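Local coordinates for RagB/SusD domain protein (Flavobacterium johnsoniae, PDB 5J5U) that binds chitin and, as a SusD-like protein of a chitin utilization locus, probably helps capture chitin-derived glycans at the outer membrane, at residues N148-D153 and L190-R195; A202-Q207 and R350-G355; D273-M278 and G404-I409. All coordinates share one frame; numbering follows the deposited sequence.

Contact 1 (N148-D153 and L190-R195); sequences NSFFKD and LRLAMR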
# COMPACT_ATOMS: atom_id res chain seq x y z
N ASN A 148 8.58 -16.00 -7.05
CA ASN A 148 9.46 -16.33 -8.18
C ASN A 148 8.71 -16.12 -9.50
O ASN A 148 9.28 -15.63 -10.49
CB ASN A 148 9.96 -17.78 -8.11
CG ASN A 148 11.04 -17.97 -7.06
OD1 ASN A 148 11.76 -17.03 -6.72
ND2 ASN A 148 11.15 -19.19 -6.52
N SER A 149 7.44 -16.49 -9.52
CA SER A 149 6.61 -16.29 -10.70
C SER A 149 6.41 -14.77 -10.99
O SER A 149 6.46 -14.33 -12.16
CB SER A 149 5.29 -17.05 -10.54
OG SER A 149 4.34 -16.69 -11.50
N PHE A 150 6.24 -13.97 -9.93
CA PHE A 150 6.20 -12.50 -10.08
C PHE A 150 7.47 -11.97 -10.76
O PHE A 150 7.40 -11.19 -11.72
CB PHE A 150 6.08 -11.80 -8.71
CG PHE A 150 4.72 -11.91 -8.06
CD1 PHE A 150 3.60 -12.28 -8.78
CD2 PHE A 150 4.58 -11.63 -6.70
CE1 PHE A 150 2.37 -12.37 -8.17
CE2 PHE A 150 3.34 -11.73 -6.08
CZ PHE A 150 2.24 -12.09 -6.81
N PHE A 151 8.62 -12.38 -10.24
CA PHE A 151 9.88 -11.89 -10.78
C PHE A 151 10.00 -12.30 -12.24
O PHE A 151 10.38 -11.48 -13.09
CB PHE A 151 11.08 -12.41 -9.97
CG PHE A 151 11.19 -11.83 -8.60
CD1 PHE A 151 11.17 -10.45 -8.40
CD2 PHE A 151 11.29 -12.66 -7.48
CE1 PHE A 151 11.26 -9.90 -7.11
CE2 PHE A 151 11.38 -12.14 -6.20
CZ PHE A 151 11.36 -10.74 -6.01
N LYS A 152 9.68 -13.56 -12.55
CA LYS A 152 9.73 -14.02 -13.93
C LYS A 152 8.85 -13.19 -14.88
O LYS A 152 9.31 -12.72 -15.92
CB LYS A 152 9.32 -15.49 -14.03
CG LYS A 152 9.48 -16.06 -15.43
CD LYS A 152 8.80 -17.43 -15.59
CE LYS A 152 9.22 -18.09 -16.89
NZ LYS A 152 8.67 -19.45 -17.11
N ASP A 153 7.58 -13.00 -14.51
CA ASP A 153 6.69 -12.22 -15.34
C ASP A 153 7.13 -10.77 -15.51
O ASP A 153 6.99 -10.21 -16.59
CB ASP A 153 5.28 -12.25 -14.79
CG ASP A 153 4.55 -13.50 -15.15
OD1 ASP A 153 5.12 -14.27 -15.95
OD2 ASP A 153 3.42 -13.70 -14.69
N LEU A 190 11.30 -4.09 -7.88
CA LEU A 190 12.07 -3.63 -6.71
C LEU A 190 11.28 -3.73 -5.38
O LEU A 190 11.85 -4.01 -4.32
CB LEU A 190 12.54 -2.19 -6.95
CG LEU A 190 13.37 -1.51 -5.87
CD1 LEU A 190 14.68 -2.24 -5.66
CD2 LEU A 190 13.62 -0.06 -6.25
N ARG A 191 9.99 -3.41 -5.44
CA ARG A 191 9.12 -3.52 -4.28
C ARG A 191 9.09 -4.98 -3.79
O ARG A 191 9.22 -5.27 -2.59
CB ARG A 191 7.71 -3.02 -4.62
CG ARG A 191 6.67 -3.33 -3.56
CD ARG A 191 5.25 -3.12 -4.06
NE ARG A 191 4.88 -1.71 -4.04
CZ ARG A 191 3.65 -1.27 -4.27
NH1 ARG A 191 2.69 -2.15 -4.53
NH2 ARG A 191 3.40 0.03 -4.22
N LEU A 192 8.92 -5.90 -4.73
CA LEU A 192 8.91 -7.33 -4.40
C LEU A 192 10.31 -7.77 -3.91
O LEU A 192 10.42 -8.57 -2.97
CB LEU A 192 8.44 -8.14 -5.61
CG LEU A 192 7.01 -7.76 -6.02
CD1 LEU A 192 6.66 -8.23 -7.39
CD2 LEU A 192 5.99 -8.26 -5.03
N ALA A 193 11.36 -7.24 -4.52
CA ALA A 193 12.71 -7.61 -4.12
C ALA A 193 12.95 -7.22 -2.69
O ALA A 193 13.46 -8.03 -1.91
CB ALA A 193 13.75 -6.94 -5.02
N MET A 194 12.60 -5.99 -2.33
CA MET A 194 12.82 -5.57 -0.95
C MET A 194 11.93 -6.37 -0.01
O MET A 194 12.34 -6.68 1.12
CB MET A 194 12.59 -4.06 -0.79
CG MET A 194 13.64 -3.21 -1.53
SD MET A 194 15.39 -3.64 -1.22
CE MET A 194 15.68 -4.80 -2.51
N ARG A 195 10.75 -6.75 -0.47
CA ARG A 195 9.84 -7.43 0.45
C ARG A 195 10.41 -8.79 0.90
O ARG A 195 10.10 -9.24 2.00
CB ARG A 195 8.44 -7.58 -0.16
CG ARG A 195 7.39 -7.92 0.89
CD ARG A 195 6.09 -7.18 0.61
NE ARG A 195 6.24 -5.74 0.74
CZ ARG A 195 5.50 -4.86 0.07
NH1 ARG A 195 4.57 -5.30 -0.76
NH2 ARG A 195 5.69 -3.55 0.24
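Leu192 and Ala193 of 190-195 meet two neighbouring rings, Phe150 and Phe151, presented by the helix segment 148-153. The two short helical segments run nearly antiparallel, with 152° between their directions and 10.5 Å between their axes, so the long aromatic side chains bridge a fairly wide gap without any hydrogen bond across it. Just before the touching pair, Leu190 faces the other way, onto helices 201-214 and 337-349, and Arg191 forms a salt bridge with Glu339. Leu192 points to the partner helix and wedges between the two phenylalanines. Its CD1 methyl lies 3.9 Å from Phe150 CB, and its CD2 methyl reaches the Phe150 ring at CD2, 4.0 Å away, the two side chains nearly perpendicular. Nearer the backbone, Leu192 CB rests 3.6 Å from Phe151 CE1, and here the ring and the leucine chain lie antiparallel, one beside the other. Phe151 reaches so far because its CG stands anti to the carbonyl carbon (chi1 -70°), which carries the tip of the ring across although the CB itself does not face the other helix. At Ala193 the backbone takes over: its N meets the edge of the Phe151 ring close to the ring plane, 3.7 Å from CE1. The small Ala193 CB is a looser neighbour, 4.4 Å from that same CE1. Beyond it Met194 turns back to helix 337-349, while Arg195 forms salt bridges with Asp117 and Glu417. All four touching residues are buried, and helix 98-119 contributes Val109 and Thr116 against Phe150. Such antiparallel helix packing is consistent with the TPR-like helical scaffold expected of SusD-family proteins.

Contact 2 (A202-Q207 and R350-G355); sequences AEAEKQ and RGWVAG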
# COMPACT_ATOMS: atom_id res chain seq x y z
N ALA A 202 19.73 -13.28 -0.92
CA ALA A 202 20.42 -13.42 -2.22
C ALA A 202 19.50 -13.10 -3.39
O ALA A 202 19.85 -12.30 -4.28
CB ALA A 202 20.97 -14.84 -2.38
N GLU A 203 18.34 -13.75 -3.41
CA GLU A 203 17.36 -13.49 -4.44
C GLU A 203 16.93 -12.03 -4.35
O GLU A 203 16.81 -11.34 -5.38
CB GLU A 203 16.16 -14.44 -4.32
CG GLU A 203 15.26 -14.50 -5.56
CD GLU A 203 15.94 -15.09 -6.79
OE1 GLU A 203 17.03 -15.71 -6.65
OE2 GLU A 203 15.41 -14.93 -7.92
N ALA A 204 16.77 -11.53 -3.13
CA ALA A 204 16.37 -10.15 -2.91
C ALA A 204 17.36 -9.17 -3.57
O ALA A 204 16.97 -8.34 -4.42
CB ALA A 204 16.23 -9.87 -1.40
N GLU A 205 18.64 -9.29 -3.21
CA GLU A 205 19.69 -8.46 -3.82
C GLU A 205 19.68 -8.55 -5.35
O GLU A 205 19.64 -7.54 -6.05
CB GLU A 205 21.07 -8.87 -3.29
CG GLU A 205 22.23 -8.34 -4.15
CD GLU A 205 23.59 -8.38 -3.46
OE1 GLU A 205 23.79 -9.18 -2.51
OE2 GLU A 205 24.45 -7.58 -3.88
N LYS A 206 19.71 -9.78 -5.84
CA LYS A 206 19.73 -10.03 -7.28
C LYS A 206 18.62 -9.27 -8.01
O LYS A 206 18.86 -8.59 -9.01
CB LYS A 206 19.59 -11.53 -7.54
CG LYS A 206 19.64 -11.93 -9.00
CD LYS A 206 19.30 -13.40 -9.18
CE LYS A 206 19.46 -13.84 -10.62
NZ LYS A 206 18.73 -15.11 -10.83
N GLN A 207 17.41 -9.38 -7.48
CA GLN A 207 16.24 -8.79 -8.11
C GLN A 207 16.18 -7.25 -7.96
O GLN A 207 15.68 -6.55 -8.85
CB GLN A 207 14.98 -9.43 -7.54
CG GLN A 207 14.90 -10.91 -7.81
CD GLN A 207 14.67 -11.22 -9.26
OE1 GLN A 207 14.19 -10.38 -10.02
NE2 GLN A 207 15.00 -12.44 -9.67
N ARG A 350 22.40 -1.61 2.06
CA ARG A 350 22.76 -3.02 2.16
C ARG A 350 23.88 -3.39 1.19
O ARG A 350 24.34 -4.53 1.17
CB ARG A 350 21.53 -3.90 1.89
CG ARG A 350 20.46 -3.82 2.96
CD ARG A 350 19.18 -4.46 2.46
NE ARG A 350 18.11 -4.38 3.45
CZ ARG A 350 17.82 -5.35 4.30
NH1 ARG A 350 18.53 -6.48 4.27
NH2 ARG A 350 16.82 -5.21 5.16
N GLY A 351 24.30 -2.44 0.37
CA GLY A 351 25.34 -2.70 -0.60
C GLY A 351 24.84 -3.52 -1.78
O GLY A 351 25.63 -4.15 -2.48
N TRP A 352 23.52 -3.53 -1.97
CA TRP A 352 22.93 -4.32 -3.04
C TRP A 352 22.96 -3.59 -4.40
O TRP A 352 23.11 -4.23 -5.43
CB TRP A 352 21.49 -4.68 -2.68
CG TRP A 352 21.38 -5.67 -1.55
CD1 TRP A 352 22.41 -6.27 -0.87
CD2 TRP A 352 20.17 -6.22 -1.00
NE1 TRP A 352 21.92 -7.14 0.08
CE2 TRP A 352 20.55 -7.13 0.02
CE3 TRP A 352 18.81 -6.02 -1.27
CZ2 TRP A 352 19.61 -7.84 0.77
CZ3 TRP A 352 17.88 -6.73 -0.52
CH2 TRP A 352 18.29 -7.63 0.49
N VAL A 353 22.84 -2.27 -4.38
CA VAL A 353 22.91 -1.48 -5.61
C VAL A 353 23.96 -0.39 -5.45
O VAL A 353 24.37 -0.08 -4.32
CB VAL A 353 21.56 -0.83 -6.01
CG1 VAL A 353 20.49 -1.91 -6.21
CG2 VAL A 353 21.11 0.20 -4.97
N ALA A 354 24.38 0.19 -6.58
CA ALA A 354 25.45 1.19 -6.57
C ALA A 354 24.95 2.60 -6.26
O ALA A 354 24.07 3.12 -6.94
CB ALA A 354 26.19 1.18 -7.90
N GLY A 355 25.53 3.22 -5.24
CA GLY A 355 25.22 4.62 -4.99
C GLY A 355 25.20 5.00 -3.53
O GLY A 355 25.51 4.20 -2.66
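Arg350 NH2, gripped by the carboxylates of Glu346 and Glu198, anchors the arginine whose CD backs one face of the Trp352 indole, 3.6 Å above its plane; Glu205 of 202-207 takes the opposite face. The indole is thus sandwiched between two aliphatic stems that belong to charged residues, each offset from the middle of the ring system toward its rim. On the Glu205 side, CB stands over the five-membered ring, 3.5 Å from its centroid and only 7° off the normal, a CH-pi contact. With CG anti to the backbone N (chi1 164°) and the chain extended beyond it, Glu205 runs on along the pyrrole part of the ring, bringing CD to within 3.5 Å of Trp352 CD1. Its carboxylate lies almost flat to the indole, the planes 17° apart, and OE1 sits 3.6 Å from that same CD1. Just before the tryptophan, Gly351, at positive phi, ends helix 337-349 in a Schellman motif, and the chain leaves with Trp352 directed at helix 201-214 of the probably TPR-like scaffold. Farther out on the indole, the benzo ring lies against the small side chain of Ala204, whose CB is 3.6 Å from Trp352 CH2 and 3.7 Å from CZ3. Met194 and Ala347 also touch the indole, linking it to helices 178-195 and 337-349. Away from the tryptophan, Gln207 NE2 donates to Glu203 OE2 one helical turn back, over 3.1 Å; the donor comes from above the carboxylate plane, and Gln207 OE1 in turn accepts from Arg189 NE.

Contact 3 (D273-M278 and G404-I409); sequences DPRLKM and GTQLWI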
# COMPACT_ATOMS: atom_id res chain seq x y z
N ASP A 273 8.06 18.32 9.10
CA ASP A 273 7.74 17.83 7.76
C ASP A 273 6.72 18.78 7.11
O ASP A 273 5.73 19.14 7.73
CB ASP A 273 7.20 16.40 7.84
CG ASP A 273 7.28 15.66 6.51
OD1 ASP A 273 6.61 16.08 5.57
OD2 ASP A 273 8.00 14.64 6.41
N PRO A 274 6.98 19.22 5.87
CA PRO A 274 6.05 20.13 5.18
C PRO A 274 4.70 19.48 4.84
O PRO A 274 3.77 20.15 4.40
CB PRO A 274 6.79 20.51 3.90
CG PRO A 274 8.20 20.18 4.15
CD PRO A 274 8.21 19.00 5.09
N ARG A 275 4.59 18.17 5.02
CA ARG A 275 3.37 17.49 4.62
C ARG A 275 2.29 17.64 5.66
O ARG A 275 1.15 17.28 5.40
CB ARG A 275 3.63 16.01 4.34
CG ARG A 275 4.32 15.75 3.02
CD ARG A 275 4.73 14.31 2.89
NE ARG A 275 5.88 14.02 3.74
CZ ARG A 275 6.70 13.00 3.55
NH1 ARG A 275 6.47 12.15 2.55
NH2 ARG A 275 7.73 12.81 4.36
N LEU A 276 2.64 18.19 6.82
CA LEU A 276 1.73 18.30 7.97
C LEU A 276 0.37 18.93 7.63
O LEU A 276 -0.69 18.31 7.87
CB LEU A 276 2.40 19.11 9.08
CG LEU A 276 1.57 19.35 10.34
CD1 LEU A 276 1.20 18.01 10.97
CD2 LEU A 276 2.32 20.21 11.35
N LYS A 277 0.40 20.15 7.07
CA LYS A 277 -0.84 20.88 6.73
C LYS A 277 -1.37 20.54 5.34
O LYS A 277 -2.52 20.84 5.02
CB LYS A 277 -0.61 22.40 6.84
CG LYS A 277 0.02 22.85 8.13
CD LYS A 277 0.42 24.32 8.06
CE LYS A 277 0.71 24.89 9.43
NZ LYS A 277 1.08 26.33 9.33
N MET A 278 -0.53 19.92 4.51
CA MET A 278 -1.01 19.38 3.25
C MET A 278 -1.97 18.23 3.54
O MET A 278 -2.86 17.94 2.73
CB MET A 278 0.15 18.90 2.37
CG MET A 278 1.22 19.97 2.09
SD MET A 278 2.59 19.37 1.09
CE MET A 278 1.73 18.99 -0.44
N GLY A 404 12.09 3.19 6.79
CA GLY A 404 10.80 2.59 7.10
C GLY A 404 9.75 3.64 7.42
O GLY A 404 8.62 3.57 6.91
N THR A 405 10.13 4.62 8.24
CA THR A 405 9.22 5.70 8.63
C THR A 405 8.80 6.54 7.42
O THR A 405 7.59 6.87 7.23
CB THR A 405 9.87 6.60 9.70
OG1 THR A 405 10.40 5.78 10.75
CG2 THR A 405 8.85 7.58 10.28
N GLN A 406 9.77 6.87 6.58
CA GLN A 406 9.46 7.63 5.37
C GLN A 406 8.53 6.84 4.43
O GLN A 406 7.58 7.39 3.88
CB GLN A 406 10.75 8.05 4.64
CG GLN A 406 11.51 9.15 5.34
CD GLN A 406 10.67 10.40 5.54
OE1 GLN A 406 9.77 10.71 4.76
NE2 GLN A 406 10.95 11.12 6.62
N LEU A 407 8.81 5.55 4.22
CA LEU A 407 7.94 4.73 3.39
C LEU A 407 6.52 4.65 3.97
O LEU A 407 5.53 4.71 3.25
CB LEU A 407 8.51 3.31 3.23
CG LEU A 407 9.62 3.12 2.19
CD1 LEU A 407 10.42 1.87 2.50
CD2 LEU A 407 9.04 3.05 0.79
N TRP A 408 6.45 4.54 5.28
CA TRP A 408 5.20 4.50 6.01
C TRP A 408 4.41 5.79 5.75
O TRP A 408 3.17 5.77 5.67
CB TRP A 408 5.49 4.28 7.51
CG TRP A 408 4.32 4.38 8.40
CD1 TRP A 408 3.28 3.50 8.49
CD2 TRP A 408 4.05 5.40 9.37
NE1 TRP A 408 2.38 3.92 9.43
CE2 TRP A 408 2.83 5.08 9.99
CE3 TRP A 408 4.73 6.56 9.77
CZ2 TRP A 408 2.27 5.88 10.99
CZ3 TRP A 408 4.18 7.34 10.76
CH2 TRP A 408 2.97 7.00 11.37
N ILE A 409 5.13 6.90 5.57
CA ILE A 409 4.47 8.15 5.24
C ILE A 409 4.07 8.16 3.76
O ILE A 409 2.96 8.55 3.40
CB ILE A 409 5.35 9.37 5.57
CG1 ILE A 409 5.53 9.45 7.09
CG2 ILE A 409 4.70 10.66 5.07
CD1 ILE A 409 6.41 10.58 7.57
O HOH W 1 8.54 10.29 2.28
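The guanidinium of Arg275 is pressed against Ile409 and hydrogen-bonded to Gln406. The tight part is a methyl on a cation: Ile409 CG2 sits over the centre of one guanidinium face, 3.4 Å above its plane. Round the rim, the group is held in its own plane. NH2 donates to Gln406 OE1 over 3.0 Å, on a lone pair, with guanidinium and amide planes only 7° apart. A bend at chi3 (-74°) turns the Arg275 guanidinium so that NE and NH2 form a side-on, two-nitrogen salt bridge with Asp273, NE to OD1 at 2.9 Å and NH2 to OD2 at 2.8 Å. Asp273 OD1 also takes Arg275 N, closing an Asx turn that leads toward helix 276-279. The looser side is water-mediated: water 1 accepts from Arg275 NH1 at 2.8 Å and donates to Gln406 OE1, also at 2.8 Å, linking NH1 indirectly to the oxygen that NH2 meets directly. A leucine in place of Arg275 would probably leave the buried Asp273 carboxylate without its counter-charge and Gln406 OE1 without its direct donor. With Asp273 as counter-ion, the buried guanidinium probably stays protonated while it ties this turn to helix 399-410.

Contacts 1 and 2 form one continuous patch, their centres 13 Å apart: helices 178-195 and 201-214 follow each other in the chain, Ala193 O packs against Ala204 CB, and Phe151 and Ala193 touch Gln207. Contact 3 lies apart, its centre about 26 Å from either of the other centres, with no direct touch. Along the chain, contact 1 closes before the other two open, whereas contacts 2 and 3 alternate: 202-207, 273-278, 350-355, 404-409. In this chain, about half helical and probably TPR-like, helix 337-349 borders all three contacts, so that parts far apart in sequence pack around one shared helix.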